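Local coordinates for protein bradyzoite surface antigen BSR4 (Toxoplasma gondii, PDB 2JKS) that is a zinc-binding surface antigen of the bradyzoite stage and a member of the SAG1-related superfamily, at residues N172-A177 and L198-G203; S207-T212 and G274-K279; K223-C228 and P298-V303. All blocks are in the same frame, centred on the assembly; numbering follows the deposited sequence.

Interaction 1 (N172-A177 and L198-G203); sequences NVVTCA and LTINCG
The carboxamide of N201 has two atoms of the partner strand on one side of its plane: V173 CG1, which meets the nitrogen end well off centre, 3.4 Å from N201 ND2, and the carbonyl oxygen of V174, which lies 4.0 Å from N201 CG. At the nitrogen end a water accepts from ND2 and ties it to T175 OG1, while OD1 at the other end is engaged by S254 of the next strand over. The second flat group, the carboxamide of N172, uses its ND2 to reach the backbone oxygens of E190 and T197.

These groups belong to a parallel strand pair in the five-stranded sheet of the second SRS domain, a beta-sandwich unit, where strand 173-175 runs beside strand 198-201 at 18°. At its start, N172 and V173 both face A169 in a G1 beta bulge. The amides then pair in parallel fashion: T199 N gives to N172 O, V174 N to T199 O at 2.7 Å, N201 N to V174 O, and C176 N to N201 O.

The two faces differ sharply. On one, V173 and T199 stand side by side, CG2 to CB 4.0 Å, together with T175 and N201 in a partly exposed, half-polar row. On the other, V174 and I200 point the same way into the sandwich, where V303 of the opposing sheet meets both. I200 CG1 is anti to its own carbonyl carbon (chi1 -49°), and chi2 of -66° swings CD1 to 4.0 Å from V174 CB. Past the strand ends, C176 and C202 form disulfides with C301 and C275 of that opposing sheet. A second water donates both to C176 O, at 2.7 Å, and to N201 O, at 2.9 Å.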
# COMPACT_ATOMS: atom_id res chain seq x y z
N ASN A 172 -10.29 18.61 -1.99
CA ASN A 172 -10.42 17.84 -3.24
C ASN A 172 -9.10 17.22 -3.71
O ASN A 172 -8.73 17.22 -4.92
CB ASN A 172 -11.01 18.73 -4.34
CG ASN A 172 -12.52 18.66 -4.44
OD1 ASN A 172 -13.20 17.91 -3.71
ND2 ASN A 172 -13.06 19.41 -5.38
N VAL A 173 -8.39 16.67 -2.73
CA VAL A 173 -7.14 15.96 -2.96
C VAL A 173 -7.38 14.45 -2.96
O VAL A 173 -7.86 13.88 -1.96
CB VAL A 173 -6.06 16.37 -1.92
CG1 VAL A 173 -4.75 15.59 -2.13
CG2 VAL A 173 -5.80 17.90 -1.99
N VAL A 174 -7.13 13.83 -4.11
CA VAL A 174 -7.34 12.40 -4.26
C VAL A 174 -6.00 11.67 -4.13
O VAL A 174 -4.99 12.05 -4.77
CB VAL A 174 -8.02 12.02 -5.58
CG1 VAL A 174 -8.16 10.51 -5.68
CG2 VAL A 174 -9.35 12.74 -5.66
N THR A 175 -6.01 10.71 -3.20
CA THR A 175 -4.91 9.72 -3.02
C THR A 175 -5.30 8.39 -3.63
O THR A 175 -6.20 7.70 -3.14
CB THR A 175 -4.55 9.52 -1.52
OG1 THR A 175 -4.25 10.81 -0.95
CG2 THR A 175 -3.34 8.59 -1.35
N CYS A 176 -4.65 8.05 -4.74
CA CYS A 176 -4.95 6.81 -5.47
C CYS A 176 -4.06 5.68 -4.94
O CYS A 176 -2.89 5.89 -4.63
CB CYS A 176 -4.71 6.98 -6.99
SG CYS A 176 -6.06 7.83 -7.88
N ALA A 177 -4.66 4.51 -4.85
CA ALA A 177 -3.94 3.26 -4.58
C ALA A 177 -4.45 2.17 -5.53
O ALA A 177 -5.35 2.41 -6.35
CB ALA A 177 -4.08 2.87 -3.10
N LEU A 198 -8.88 20.37 -8.22
CA LEU A 198 -8.82 18.94 -8.13
C LEU A 198 -7.34 18.55 -8.15
O LEU A 198 -6.66 18.87 -9.10
CB LEU A 198 -9.50 18.36 -9.38
CG LEU A 198 -9.47 16.84 -9.46
CD1 LEU A 198 -10.14 16.12 -8.26
CD2 LEU A 198 -10.07 16.38 -10.85
N THR A 199 -6.88 17.81 -7.14
CA THR A 199 -5.52 17.27 -7.14
C THR A 199 -5.60 15.77 -7.17
O THR A 199 -6.30 15.17 -6.35
CB THR A 199 -4.76 17.68 -5.88
OG1 THR A 199 -4.76 19.12 -5.79
CG2 THR A 199 -3.29 17.15 -5.91
N ILE A 200 -4.84 15.19 -8.08
CA ILE A 200 -4.70 13.76 -8.17
C ILE A 200 -3.27 13.36 -7.87
O ILE A 200 -2.35 13.80 -8.55
CB ILE A 200 -5.06 13.25 -9.58
CG1 ILE A 200 -6.41 13.83 -10.07
CG2 ILE A 200 -5.02 11.69 -9.65
CD1 ILE A 200 -7.62 13.40 -9.31
N ASN A 201 -3.11 12.59 -6.80
CA ASN A 201 -1.81 12.03 -6.46
C ASN A 201 -1.76 10.54 -6.79
O ASN A 201 -2.44 9.71 -6.13
CB ASN A 201 -1.48 12.28 -4.99
CG ASN A 201 -1.39 13.76 -4.65
OD1 ASN A 201 -0.84 14.57 -5.43
ND2 ASN A 201 -1.96 14.14 -3.52
N CYS A 202 -0.99 10.19 -7.84
CA CYS A 202 -0.84 8.77 -8.17
C CYS A 202 0.27 8.05 -7.35
O CYS A 202 0.26 6.83 -7.25
CB CYS A 202 -0.56 8.53 -9.67
SG CYS A 202 -1.82 9.22 -10.77
N GLY A 203 1.19 8.80 -6.76
CA GLY A 203 2.28 8.14 -5.98
C GLY A 203 3.25 7.54 -7.00
O GLY A 203 3.04 7.65 -8.21
O HOH W 1 -2.17 12.48 -1.65
O HOH W 2 -1.18 7.97 -4.23

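Interaction 2 (S207-T212 and G274-K279); sequences SLQPTT and GCVPKK
S207 faces V276 across a hydrogen-bonded antiparallel pair and loses more surface to this contact than any other residue in it. Its amide gives to V276 O at 2.8 Å, and its carbonyl takes the amide of V276 in return. The same oxygen is approached by C275 CA at 3.2 Å, a CA-H...O contact, and by V276 CG2. The hydroxyl goes elsewhere: S207 OG rests 3.5 Å from K278 CB, and a water joins it to the amide of K279.

Two residues further on, Q209 forms the next hydrogen-bonded pair, with G274. Strand 207-209 is an outermost strand of the four-stranded sheet in the second SRS domain, and its neighbour 274-277 diverges strongly from it, at 131° rather than near 180°. Consistent with that divergence, Q209 N meets G274 O from well above the carbonyl plane, at 2.7 Å. Between the two pairs lies the non-hydrogen-bonded pair of L208 and C275, whose side chains turn to the face that packs on I200 of the other sheet.

On the face shared by S207, Q209 and V276, the aliphatic part of the glutamine crosses the valine obliquely. Q209 CG is anti to its backbone N (chi1 -176°), and V276 CG1 sits 4.1 Å from Q209 CB and 4.2 Å from Q209 CG.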
# COMPACT_ATOMS: atom_id res chain seq x y z
N SER A 207 0.33 6.09 -12.60
CA SER A 207 0.51 7.03 -13.72
C SER A 207 -0.81 7.70 -13.96
O SER A 207 -1.83 7.02 -13.98
CB SER A 207 0.90 6.27 -15.01
OG SER A 207 2.18 5.68 -14.85
N LEU A 208 -0.78 9.01 -14.18
CA LEU A 208 -1.99 9.77 -14.51
C LEU A 208 -2.63 9.31 -15.80
O LEU A 208 -1.95 9.09 -16.81
CB LEU A 208 -1.66 11.26 -14.57
CG LEU A 208 -1.33 11.94 -13.26
CD1 LEU A 208 -0.52 13.22 -13.46
CD2 LEU A 208 -2.60 12.25 -12.49
N GLN A 209 -3.95 9.18 -15.75
CA GLN A 209 -4.74 8.77 -16.87
C GLN A 209 -5.91 9.78 -17.13
O GLN A 209 -6.59 10.20 -16.20
CB GLN A 209 -5.27 7.36 -16.60
CG GLN A 209 -6.04 6.78 -17.73
CD GLN A 209 -5.14 6.07 -18.76
OE1 GLN A 209 -3.95 6.38 -18.91
NE2 GLN A 209 -5.74 5.13 -19.47
N PRO A 210 -6.13 10.19 -18.42
CA PRO A 210 -5.32 9.74 -19.60
C PRO A 210 -3.96 10.39 -19.58
O PRO A 210 -3.73 11.36 -18.84
CB PRO A 210 -6.11 10.26 -20.83
CG PRO A 210 -6.93 11.45 -20.28
CD PRO A 210 -7.19 11.14 -18.77
N THR A 211 -3.02 9.84 -20.36
CA THR A 211 -1.67 10.38 -20.40
C THR A 211 -1.69 11.87 -20.84
O THR A 211 -0.81 12.68 -20.50
CB THR A 211 -0.84 9.50 -21.40
OG1 THR A 211 -0.73 8.16 -20.85
CG2 THR A 211 0.52 10.04 -21.55
N THR A 212 -2.74 12.18 -21.61
CA THR A 212 -3.02 13.51 -22.21
C THR A 212 -3.91 14.42 -21.32
O THR A 212 -4.61 15.31 -21.82
CB THR A 212 -3.62 13.30 -23.58
OG1 THR A 212 -4.70 12.34 -23.50
CG2 THR A 212 -2.54 12.73 -24.52
N GLY A 274 -7.82 9.63 -13.59
CA GLY A 274 -7.37 8.79 -12.51
C GLY A 274 -5.93 8.36 -12.64
O GLY A 274 -5.09 9.07 -13.25
N CYS A 275 -5.66 7.20 -12.03
CA CYS A 275 -4.31 6.65 -11.94
C CYS A 275 -4.37 5.18 -12.26
O CYS A 275 -5.21 4.43 -11.72
CB CYS A 275 -3.72 6.87 -10.53
SG CYS A 275 -3.60 8.58 -9.98
N VAL A 276 -3.48 4.76 -13.16
CA VAL A 276 -3.31 3.34 -13.46
C VAL A 276 -1.95 2.86 -12.95
O VAL A 276 -1.02 3.68 -12.84
CB VAL A 276 -3.54 3.03 -14.99
CG1 VAL A 276 -4.96 3.48 -15.38
CG2 VAL A 276 -2.54 3.78 -15.83
N PRO A 277 -1.84 1.56 -12.57
CA PRO A 277 -0.53 1.07 -12.11
C PRO A 277 0.51 1.29 -13.21
O PRO A 277 0.21 1.06 -14.40
CB PRO A 277 -0.75 -0.45 -11.90
CG PRO A 277 -2.19 -0.65 -11.76
CD PRO A 277 -2.88 0.52 -12.50
N LYS A 278 1.69 1.76 -12.82
CA LYS A 278 2.62 2.26 -13.83
C LYS A 278 3.12 1.19 -14.78
O LYS A 278 3.34 0.05 -14.39
CB LYS A 278 3.76 3.06 -13.22
CG LYS A 278 4.83 2.31 -12.50
CD LYS A 278 5.88 3.33 -11.97
CE LYS A 278 5.99 4.59 -12.89
NZ LYS A 278 5.00 5.71 -12.57
N LYS A 279 3.22 1.57 -16.06
CA LYS A 279 3.69 0.68 -17.12
C LYS A 279 5.11 0.33 -16.73
O LYS A 279 5.99 1.20 -16.60
CB LYS A 279 3.57 1.29 -18.53
CG LYS A 279 4.89 1.81 -19.15
CD LYS A 279 5.13 3.32 -18.91
CE LYS A 279 4.56 4.17 -20.07
NZ LYS A 279 5.42 5.35 -20.37
O HOH W 3 2.87 4.12 -16.84

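Interaction 3 (K223-C228 and P298-V303); sequences KDVNRC and PTSCTV
A type I beta turn from D224 to R227, combined with an Asx turn, places this loop against the start of strand 301-307. D224 O accepts from R227 N to close the beta turn. The carboxylate adds two further links: OD1 takes the amide of N226, which meets it from above the carboxylate plane, and OD2 lies 2.9 Å from R227 NH1, an attraction of charges with no N-H aimed at the oxygen.

Held in this shape, the loop offers the amide of V225 to the strand. V225 N points straight at T302 OG1, 2.9 Å away with an angle of 177° at the hydrogen. T302 CG2, on the other branch, reaches K223 O at 3.7 Å. The second polar link is made between side chains: S300 OG donates to N226 OD1 at 2.5 Å, coming in at 117° to the C=O bond. Between these two bonds sits V225 CG1, which chi1 of 76° sets between its backbone N and carbonyl carbon; it presses tightly on S300 CB, at 3.5 Å, and lies equally near C301 O.

Strand 301-307 runs inside the four-stranded sheet, flanked by strands 187-191 and 269-277. The loop lies over this sheet, with V225 also touching L272 of strand 269-277 and Q209 of strand 206-209, while the C228-C218 disulfide fastens its far end.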
# COMPACT_ATOMS: atom_id res chain seq x y z
N LYS A 223 -17.35 4.86 -16.39
CA LYS A 223 -17.07 4.77 -14.93
C LYS A 223 -15.81 3.94 -14.55
O LYS A 223 -15.68 3.41 -13.46
CB LYS A 223 -18.35 4.35 -14.13
CG LYS A 223 -19.64 5.10 -14.50
CD LYS A 223 -19.55 6.60 -14.36
CE LYS A 223 -20.97 7.33 -14.37
NZ LYS A 223 -20.88 8.67 -15.09
N ASP A 224 -14.83 3.90 -15.46
CA ASP A 224 -13.69 3.04 -15.24
C ASP A 224 -12.55 3.66 -16.01
O ASP A 224 -12.55 3.71 -17.25
CB ASP A 224 -14.01 1.62 -15.75
CG ASP A 224 -12.89 0.66 -15.56
OD1 ASP A 224 -11.80 0.98 -15.02
OD2 ASP A 224 -13.12 -0.49 -15.94
N VAL A 225 -11.55 4.12 -15.28
CA VAL A 225 -10.37 4.69 -15.95
C VAL A 225 -9.64 3.69 -16.89
O VAL A 225 -8.88 4.12 -17.76
CB VAL A 225 -9.39 5.29 -14.88
CG1 VAL A 225 -8.61 4.21 -14.14
CG2 VAL A 225 -8.45 6.33 -15.50
N ASN A 226 -9.83 2.39 -16.67
CA ASN A 226 -9.24 1.38 -17.54
C ASN A 226 -9.92 1.32 -18.92
O ASN A 226 -9.32 0.77 -19.87
CB ASN A 226 -9.28 -0.01 -16.92
CG ASN A 226 -8.34 -0.19 -15.76
OD1 ASN A 226 -7.29 0.45 -15.64
ND2 ASN A 226 -8.69 -1.15 -14.92
N ARG A 227 -11.14 1.85 -19.03
CA ARG A 227 -11.83 2.02 -20.32
C ARG A 227 -11.99 3.52 -20.64
O ARG A 227 -13.04 4.14 -20.38
CB ARG A 227 -13.18 1.28 -20.32
CG ARG A 227 -13.01 -0.23 -19.93
CD ARG A 227 -14.32 -1.05 -20.01
NE ARG A 227 -15.43 -0.33 -19.38
CZ ARG A 227 -15.93 -0.56 -18.16
NH1 ARG A 227 -15.43 -1.54 -17.40
NH2 ARG A 227 -16.94 0.20 -17.71
N CYS A 228 -10.89 4.10 -21.09
CA CYS A 228 -10.78 5.54 -21.25
C CYS A 228 -10.92 5.97 -22.72
O CYS A 228 -9.99 5.74 -23.49
CB CYS A 228 -9.41 6.04 -20.72
SG CYS A 228 -9.18 7.83 -20.81
N PRO A 298 -3.15 -4.79 -8.68
CA PRO A 298 -4.00 -5.20 -9.76
C PRO A 298 -5.04 -4.14 -10.15
O PRO A 298 -5.45 -4.15 -11.31
CB PRO A 298 -4.65 -6.49 -9.23
CG PRO A 298 -4.66 -6.37 -7.77
CD PRO A 298 -3.57 -5.38 -7.39
N THR A 299 -5.42 -3.19 -9.28
CA THR A 299 -6.56 -2.34 -9.65
C THR A 299 -6.18 -0.90 -10.03
O THR A 299 -5.11 -0.40 -9.66
CB THR A 299 -7.64 -2.29 -8.56
OG1 THR A 299 -7.10 -1.65 -7.39
CG2 THR A 299 -8.18 -3.70 -8.26
N SER A 300 -7.09 -0.22 -10.72
CA SER A 300 -6.89 1.20 -11.06
C SER A 300 -7.81 2.11 -10.26
O SER A 300 -8.86 1.71 -9.77
CB SER A 300 -7.16 1.46 -12.55
OG SER A 300 -6.32 0.63 -13.31
N CYS A 301 -7.40 3.37 -10.18
CA CYS A 301 -8.09 4.39 -9.43
C CYS A 301 -8.87 5.31 -10.37
O CYS A 301 -8.26 6.06 -11.15
CB CYS A 301 -7.04 5.16 -8.65
SG CYS A 301 -7.62 6.55 -7.62
N THR A 302 -10.21 5.27 -10.27
CA THR A 302 -11.03 6.07 -11.16
C THR A 302 -11.58 7.23 -10.37
O THR A 302 -12.16 7.02 -9.28
CB THR A 302 -12.24 5.21 -11.69
OG1 THR A 302 -11.75 4.08 -12.43
CG2 THR A 302 -13.21 6.03 -12.51
N VAL A 303 -11.42 8.44 -10.91
CA VAL A 303 -11.93 9.60 -10.24
C VAL A 303 -13.04 10.15 -11.12
O VAL A 303 -12.74 10.67 -12.21
CB VAL A 303 -10.81 10.66 -9.95
CG1 VAL A 303 -11.41 11.86 -9.23
CG2 VAL A 303 -9.65 9.96 -9.16

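Overall arrangement
All three contacts lie in one SRS domain, but they divide between its two sheets. Interaction 1 is the buried one, pairing parallel strands of the five-stranded sheet; interactions 2 and 3 are partly buried, the former pairing antiparallel strands at the border of the opposing sheet and the latter laying a loop on it. Backbone bonds dominate the first two, whereas interaction 3 has no backbone-to-backbone bond: each link uses a side-chain oxygen. Interactions 2 and 3 share neighbouring strands, 269-277 and 301-307, and Q209 CG packs on V225 CG2. The disulfides C202-C275 and C176-C301 join the sheets, and C275 SG also lies against C176 SG and I200, so sulfur clusters there.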